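Long-range contacts in anaerobically-induced outer membrane porin OprE (Pseudomonas aeruginosa, PDB 4FRX), which probably forms a channel across the bacterial outer membrane through which small solutes can pass: residues A[278-283]-A[305-310]; A[300-305]-A[325-330]. One frame throughout, in Å; residues are numbered along the deposited sequence. Where two conformers were deposited one is given.

Contact 1: A[278-283]-A[305-310]; sequences EVDNRA and NGDSDF
Arg282 and Asn305 pair at the end of a barrel hairpin, made by strands 280-292 and 295-305, where the second strand gives way to a long loop. They form an antiparallel hydrogen-bonded pair. Arg282 N donates to Asn305 O at 2.8 Å, and Asn305 N returns a bond to Arg282 O, also at 2.8 Å. Both side chains lie on the same face of the sheet. In the conformer given, Arg282 NH2 lies 3.4 Å from Asn305 CB, with that carbon over one face of the guanidinium. A second conformer makes this detail doubtful. Asn305 OD1 has its own partner in Arg340, on the next strand of the barrel.

After Asn305 no further bridge forms between the segments. Gly306, with a positive phi of 108°, brings its CA close to the carbonyl O of Asp280 in a CA-H...O contact. The loop then follows residues 278-281 and is held to Asp280 by Asp307 and Ser308. Asp280 O accepts from Ser308 N at 3.0 Å, with the donor above the carbonyl plane. Asp280 N donates to Ser308 OG at 3.0 Å. Asp280 OD2 takes Asp307 N at 3.0 Å, met from 53° above the carboxylate plane.

Ser308 OG sits between its own backbone N and carbonyl carbon, at chi1 86°. Ser308 OG, besides accepting from Asp280 N, donates to Asp309 O at 2.8 Å. Asn281 CB packs against the same hydroxyl, 3.5 Å from Ser308 OG. Farther along, Phe310 CD1 meets Ala283 CB obliquely. The Phe310 ring also stacks edge-to-face with Phe246 of strand 237-250, the other neighbour of strand 280-292 in the sheet.

Contact 2: A[300-305]-A[325-330]; sequences GYQILN and LITDVQ
Gln302 and Thr327 meet tip to tip where the loop between strands 295-305 and 340-349 folds against a barrel strand. In OprD-family porins some loops fold into the barrel and narrow the pore, and this loop probably does so here. The tight part centres on Gln302. Its CG is anti to the backbone N (chi1 178°) and the chain stays extended beyond CG. Its amide thus reaches the type I turn from Leu325 to Asp328. Gln302 NE2 donates to Thr327 OG1 at 2.9 Å, with an N-H...O angle of 143°. Thr327 OG1 is tilted 26° from the amide plane of Gln302. Thr327 CG2 lies close by, 3.4 Å from Gln302 NE2. The hydroxyl has a second partner, Lys333 O.

The other amide atom, Gln302 OE1, touches Leu325 CB at 3.5 Å, and the two side chains cross at about a right angle. A water O donates to Gln302 OE1 at 2.7 Å. The same water O accepts from Ile326 N at 3.0 Å.

The rest is looser. Asp328, Val329 and Gln330 make no contact with the strand segment. They run on toward other walls of the barrel, where Gln330 N bonds Asp383 and Gln330 NE2 bonds Glu425. The CB of Tyr301 points away from the loop, and the residue is exposed. Its backbone takes part all the same: Ile326 CD1 rests 3.8 Å from Tyr301 O.

Overall arrangement
Both contacts involve the strand 295-305 and the long loop that follows it, and they share Asn305. Contact 1 is partly buried and lies at the strand end, its centre about 19 Å from the centre of the chain. Every cross-segment bond there uses a backbone N-H, and past the strand side-chain oxygens of Asp280 and Ser308 join as acceptors. Contact 2 is buried, nearer the centre, and smaller. It has a single side-chain bond, a bridging water and carbons of Leu325 and Ile326 lying against oxygens of the strand. The centres of the two contacts are about 14 Å apart, yet apolar groups join them: Ala283 CB packs on Leu304 CD2 at 3.5 Å, and Phe310 CD2 meets Leu325 CD1 at 3.6 Å.

Contact 1: A[278-283]-A[305-310]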
loop_
_atom_site.group_PDB
_atom_site.type_symbol
_atom_site.label_atom_id
_atom_site.label_comp_id
_atom_site.label_asym_id
_atom_site.label_seq_id
_atom_site.Cartn_x
_atom_site.Cartn_y
_atom_site.Cartn_z
ATOM N N GLU A 278 0.436 -20.075 13.190
ATOM C CA GLU A 278 1.690 -19.366 13.405
ATOM C C GLU A 278 2.117 -18.693 12.107
ATOM O O GLU A 278 1.954 -19.272 11.043
ATOM C CB GLU A 278 2.769 -20.356 13.821
ATOM C CG GLU A 278 3.994 -19.689 14.401
ATOM C CD GLU A 278 5.036 -20.667 14.902
ATOM O OE1 GLU A 278 4.890 -21.890 14.668
ATOM O OE2 GLU A 278 6.011 -20.199 15.529
ATOM N N VAL A 279 2.655 -17.477 12.190
ATOM C CA VAL A 279 3.259 -16.858 11.007
ATOM C C VAL A 279 4.465 -17.705 10.586
ATOM O O VAL A 279 5.243 -18.130 11.432
ATOM C CB VAL A 279 3.686 -15.390 11.258
ATOM C CG1 VAL A 279 4.514 -14.863 10.096
ATOM C CG2 VAL A 279 2.465 -14.513 11.477
ATOM N N ASP A 280 4.595 -17.941 9.281
ATOM C CA ASP A 280 5.563 -18.870 8.712
ATOM C C ASP A 280 5.441 -18.741 7.199
ATOM O O ASP A 280 4.771 -19.538 6.555
ATOM C CB ASP A 280 5.235 -20.313 9.142
ATOM C CG ASP A 280 6.079 -21.365 8.419
ATOM O OD1 ASP A 280 7.287 -21.133 8.237
ATOM O OD2 ASP A 280 5.527 -22.427 8.039
ATOM N N ASN A 281 6.093 -17.729 6.628
ATOM C CA ASN A 281 5.992 -17.461 5.201
ATOM C C ASN A 281 7.316 -16.959 4.609
ATOM O O ASN A 281 7.997 -16.108 5.186
ATOM C CB ASN A 281 4.870 -16.442 4.935
ATOM C CG ASN A 281 4.654 -16.165 3.447
ATOM O OD1 ASN A 281 3.794 -16.767 2.813
ATOM N ND2 ASN A 281 5.421 -15.241 2.897
ATOM N N ARG A 282 7.692 -17.546 3.483
ATOM C CA ARG A 282 8.816 -17.070 2.693
ATOM C C ARG A 282 8.289 -16.709 1.308
ATOM O O ARG A 282 7.627 -17.511 0.668
ATOM C CB ARG A 282 9.921 -18.138 2.612
ATOM C CG ARG A 282 10.550 -18.477 3.966
ATOM C CD ARG A 282 11.604 -19.580 3.873
ATOM N NE ARG A 282 11.056 -20.884 3.498
ATOM C CZ ARG A 282 11.101 -21.384 2.265
ATOM N NH1 ARG A 282 11.665 -20.692 1.284
ATOM N NH2 ARG A 282 10.585 -22.573 2.012
ATOM N N ALA A 283 8.557 -15.480 0.860
ATOM C CA ALA A 283 8.054 -15.012 -0.434
ATOM C C ALA A 283 9.256 -14.613 -1.295
ATOM O O ALA A 283 10.181 -13.999 -0.795
ATOM C CB ALA A 283 7.175 -13.817 -0.227
ATOM N N ASN A 305 6.089 -19.805 0.143
ATOM C CA ASN A 305 6.238 -21.094 0.837
ATOM C C ASN A 305 6.014 -20.898 2.324
ATOM O O ASN A 305 6.179 -19.782 2.839
ATOM C CB ASN A 305 7.635 -21.676 0.600
ATOM C CG ASN A 305 7.808 -22.235 -0.802
ATOM O OD1 ASN A 305 6.876 -22.792 -1.376
ATOM N ND2 ASN A 305 9.010 -22.115 -1.345
ATOM N N GLY A 306 5.637 -21.971 3.017
ATOM C CA GLY A 306 5.311 -21.890 4.435
ATOM C C GLY A 306 3.813 -22.048 4.673
ATOM O O GLY A 306 3.007 -21.959 3.738
ATOM N N ASP A 307 3.434 -22.251 5.929
ATOM C CA ASP A 307 2.040 -22.483 6.286
ATOM C C ASP A 307 1.168 -21.233 6.394
ATOM O O ASP A 307 -0.051 -21.342 6.409
ATOM C CB ASP A 307 1.945 -23.207 7.630
ATOM C CG ASP A 307 2.500 -24.606 7.584
ATOM O OD1 ASP A 307 2.581 -25.182 6.475
ATOM O OD2 ASP A 307 2.850 -25.126 8.669
ATOM N N SER A 308 1.765 -20.053 6.525
ATOM C CA SER A 308 0.935 -18.857 6.706
ATOM C C SER A 308 0.876 -18.046 5.425
ATOM O O SER A 308 1.772 -18.143 4.573
ATOM C CB SER A 308 1.455 -17.985 7.849
ATOM O OG SER A 308 2.459 -17.088 7.383
ATOM N N ASP A 309 -0.195 -17.271 5.282
ATOM C CA ASP A 309 -0.259 -16.235 4.254
ATOM C C ASP A 309 0.888 -15.264 4.462
ATOM O O ASP A 309 1.530 -15.224 5.518
ATOM C CB ASP A 309 -1.564 -15.438 4.337
ATOM C CG ASP A 309 -2.806 -16.276 4.052
ATOM O OD1 ASP A 309 -2.714 -17.479 3.704
ATOM O OD2 ASP A 309 -3.896 -15.695 4.179
ATOM N N PHE A 310 1.165 -14.477 3.442
ATOM C CA PHE A 310 2.133 -13.414 3.597
ATOM C C PHE A 310 1.561 -12.361 4.545
ATOM O O PHE A 310 0.472 -11.859 4.297
ATOM C CB PHE A 310 2.379 -12.764 2.250
ATOM C CG PHE A 310 3.279 -11.569 2.330
ATOM C CD1 PHE A 310 4.645 -11.727 2.521
ATOM C CD2 PHE A 310 2.759 -10.285 2.202
ATOM C CE1 PHE A 310 5.488 -10.626 2.582
ATOM C CE2 PHE A 310 3.584 -9.181 2.260
ATOM C CZ PHE A 310 4.961 -9.353 2.450
#

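Contact 2: A[300-305]-A[325-330]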
loop_
_atom_site.group_PDB
_atom_site.type_symbol
_atom_site.label_atom_id
_atom_site.label_comp_id
_atom_site.label_asym_id
_atom_site.label_seq_id
_atom_site.Cartn_x
_atom_site.Cartn_y
_atom_site.Cartn_z
ATOM N N GLY A 300 6.475 -11.760 -14.732
ATOM C CA GLY A 300 6.917 -11.910 -13.355
ATOM C C GLY A 300 6.500 -13.232 -12.744
ATOM O O GLY A 300 5.565 -13.864 -13.218
ATOM N N TYR A 301 7.196 -13.645 -11.691
ATOM C CA TYR A 301 6.827 -14.857 -10.984
ATOM C C TYR A 301 7.040 -14.629 -9.508
ATOM O O TYR A 301 7.971 -13.942 -9.110
ATOM C CB TYR A 301 7.639 -16.058 -11.478
ATOM C CG TYR A 301 6.922 -17.367 -11.263
ATOM C CD1 TYR A 301 6.017 -17.845 -12.200
ATOM C CD2 TYR A 301 7.122 -18.109 -10.106
ATOM C CE1 TYR A 301 5.337 -19.035 -11.999
ATOM C CE2 TYR A 301 6.451 -19.309 -9.907
ATOM C CZ TYR A 301 5.562 -19.762 -10.852
ATOM O OH TYR A 301 4.889 -20.953 -10.640
ATOM N N GLN A 302 6.133 -15.170 -8.701
ATOM C CA GLN A 302 6.222 -15.059 -7.259
ATOM C C GLN A 302 5.919 -16.413 -6.621
ATOM O O GLN A 302 4.972 -17.071 -7.005
ATOM C CB GLN A 302 5.184 -14.056 -6.782
ATOM C CG GLN A 302 5.135 -13.879 -5.277
ATOM C CD GLN A 302 4.180 -12.783 -4.910
ATOM O OE1 GLN A 302 4.533 -11.607 -4.953
ATOM N NE2 GLN A 302 2.933 -13.158 -4.607
ATOM N N ILE A 303 6.718 -16.793 -5.630
ATOM C CA ILE A 303 6.538 -18.052 -4.935
ATOM C C ILE A 303 6.375 -17.803 -3.436
ATOM O O ILE A 303 7.226 -17.171 -2.822
ATOM C CB ILE A 303 7.765 -18.958 -5.156
ATOM C CG1 ILE A 303 7.931 -19.253 -6.651
ATOM C CG2 ILE A 303 7.655 -20.240 -4.311
ATOM C CD1 ILE A 303 9.243 -19.945 -6.983
ATOM N N LEU A 304 5.283 -18.304 -2.854
ATOM C CA LEU A 304 5.078 -18.250 -1.408
ATOM C C LEU A 304 5.203 -19.639 -0.831
ATOM O O LEU A 304 4.482 -20.543 -1.246
ATOM C CB LEU A 304 3.668 -17.765 -1.076
ATOM C CG LEU A 304 3.247 -16.430 -1.670
ATOM C CD1 LEU A 304 2.001 -15.921 -0.936
ATOM C CD2 LEU A 304 4.374 -15.447 -1.557
ATOM N N ASN A 305 6.089 -19.805 0.143
ATOM C CA ASN A 305 6.238 -21.094 0.837
ATOM C C ASN A 305 6.014 -20.898 2.324
ATOM O O ASN A 305 6.179 -19.782 2.839
ATOM C CB ASN A 305 7.635 -21.676 0.600
ATOM C CG ASN A 305 7.808 -22.235 -0.802
ATOM O OD1 ASN A 305 6.876 -22.792 -1.376
ATOM N ND2 ASN A 305 9.010 -22.115 -1.345
ATOM N N LEU A 325 4.009 -6.712 -2.580
ATOM C CA LEU A 325 4.176 -7.857 -3.462
ATOM C C LEU A 325 3.874 -7.412 -4.890
ATOM O O LEU A 325 2.985 -6.575 -5.115
ATOM C CB LEU A 325 3.194 -8.980 -3.058
ATOM C CG LEU A 325 3.319 -9.587 -1.649
ATOM C CD1 LEU A 325 2.194 -10.595 -1.351
ATOM C CD2 LEU A 325 4.696 -10.237 -1.423
ATOM N N ILE A 326 4.568 -8.007 -5.860
ATOM C CA ILE A 326 4.293 -7.732 -7.272
ATOM C C ILE A 326 2.899 -8.149 -7.712
ATOM O O ILE A 326 2.450 -7.795 -8.819
ATOM C CB ILE A 326 5.360 -8.343 -8.225
ATOM C CG1 ILE A 326 5.423 -9.867 -8.099
ATOM C CG2 ILE A 326 6.726 -7.698 -7.975
ATOM C CD1 ILE A 326 6.314 -10.530 -9.172
ATOM N N THR A 327 2.216 -8.870 -6.829
ATOM C CA THR A 327 0.873 -9.375 -7.077
ATOM C C THR A 327 -0.213 -8.581 -6.336
ATOM O O THR A 327 -1.375 -8.968 -6.351
ATOM C CB THR A 327 0.762 -10.853 -6.666
ATOM O OG1 THR A 327 1.062 -10.987 -5.266
ATOM C CG2 THR A 327 1.723 -11.720 -7.486
ATOM N N ASP A 328 0.150 -7.473 -5.695
ATOM C CA ASP A 328 -0.861 -6.658 -5.024
ATOM C C ASP A 328 -1.516 -5.806 -6.096
ATOM O O ASP A 328 -0.941 -4.825 -6.546
ATOM C CB ASP A 328 -0.258 -5.783 -3.917
ATOM C CG ASP A 328 -1.326 -5.033 -3.104
ATOM O OD1 ASP A 328 -2.135 -4.286 -3.691
ATOM O OD2 ASP A 328 -1.353 -5.181 -1.864
ATOM N N VAL A 329 -2.723 -6.197 -6.492
ATOM C CA VAL A 329 -3.409 -5.605 -7.637
ATOM C C VAL A 329 -4.781 -5.070 -7.213
ATOM O O VAL A 329 -5.004 -4.810 -6.034
ATOM C CB VAL A 329 -3.502 -6.600 -8.822
ATOM C CG1 VAL A 329 -2.101 -6.888 -9.371
ATOM C CG2 VAL A 329 -4.137 -7.916 -8.376
ATOM N N GLN A 330 -5.691 -4.880 -8.161
ATOM C CA GLN A 330 -6.882 -4.088 -7.865
ATOM C C GLN A 330 -7.814 -4.794 -6.893
ATOM O O GLN A 330 -8.363 -4.174 -5.983
ATOM C CB GLN A 330 -7.622 -3.685 -9.154
ATOM C CG GLN A 330 -8.849 -2.832 -8.897
ATOM C CD GLN A 330 -9.546 -2.392 -10.172
ATOM O OE1 GLN A 330 -8.952 -2.398 -11.253
ATOM N NE2 GLN A 330 -10.821 -2.000 -10.048
HETATM O O HOH W 1 6.575 -9.899 -4.731
#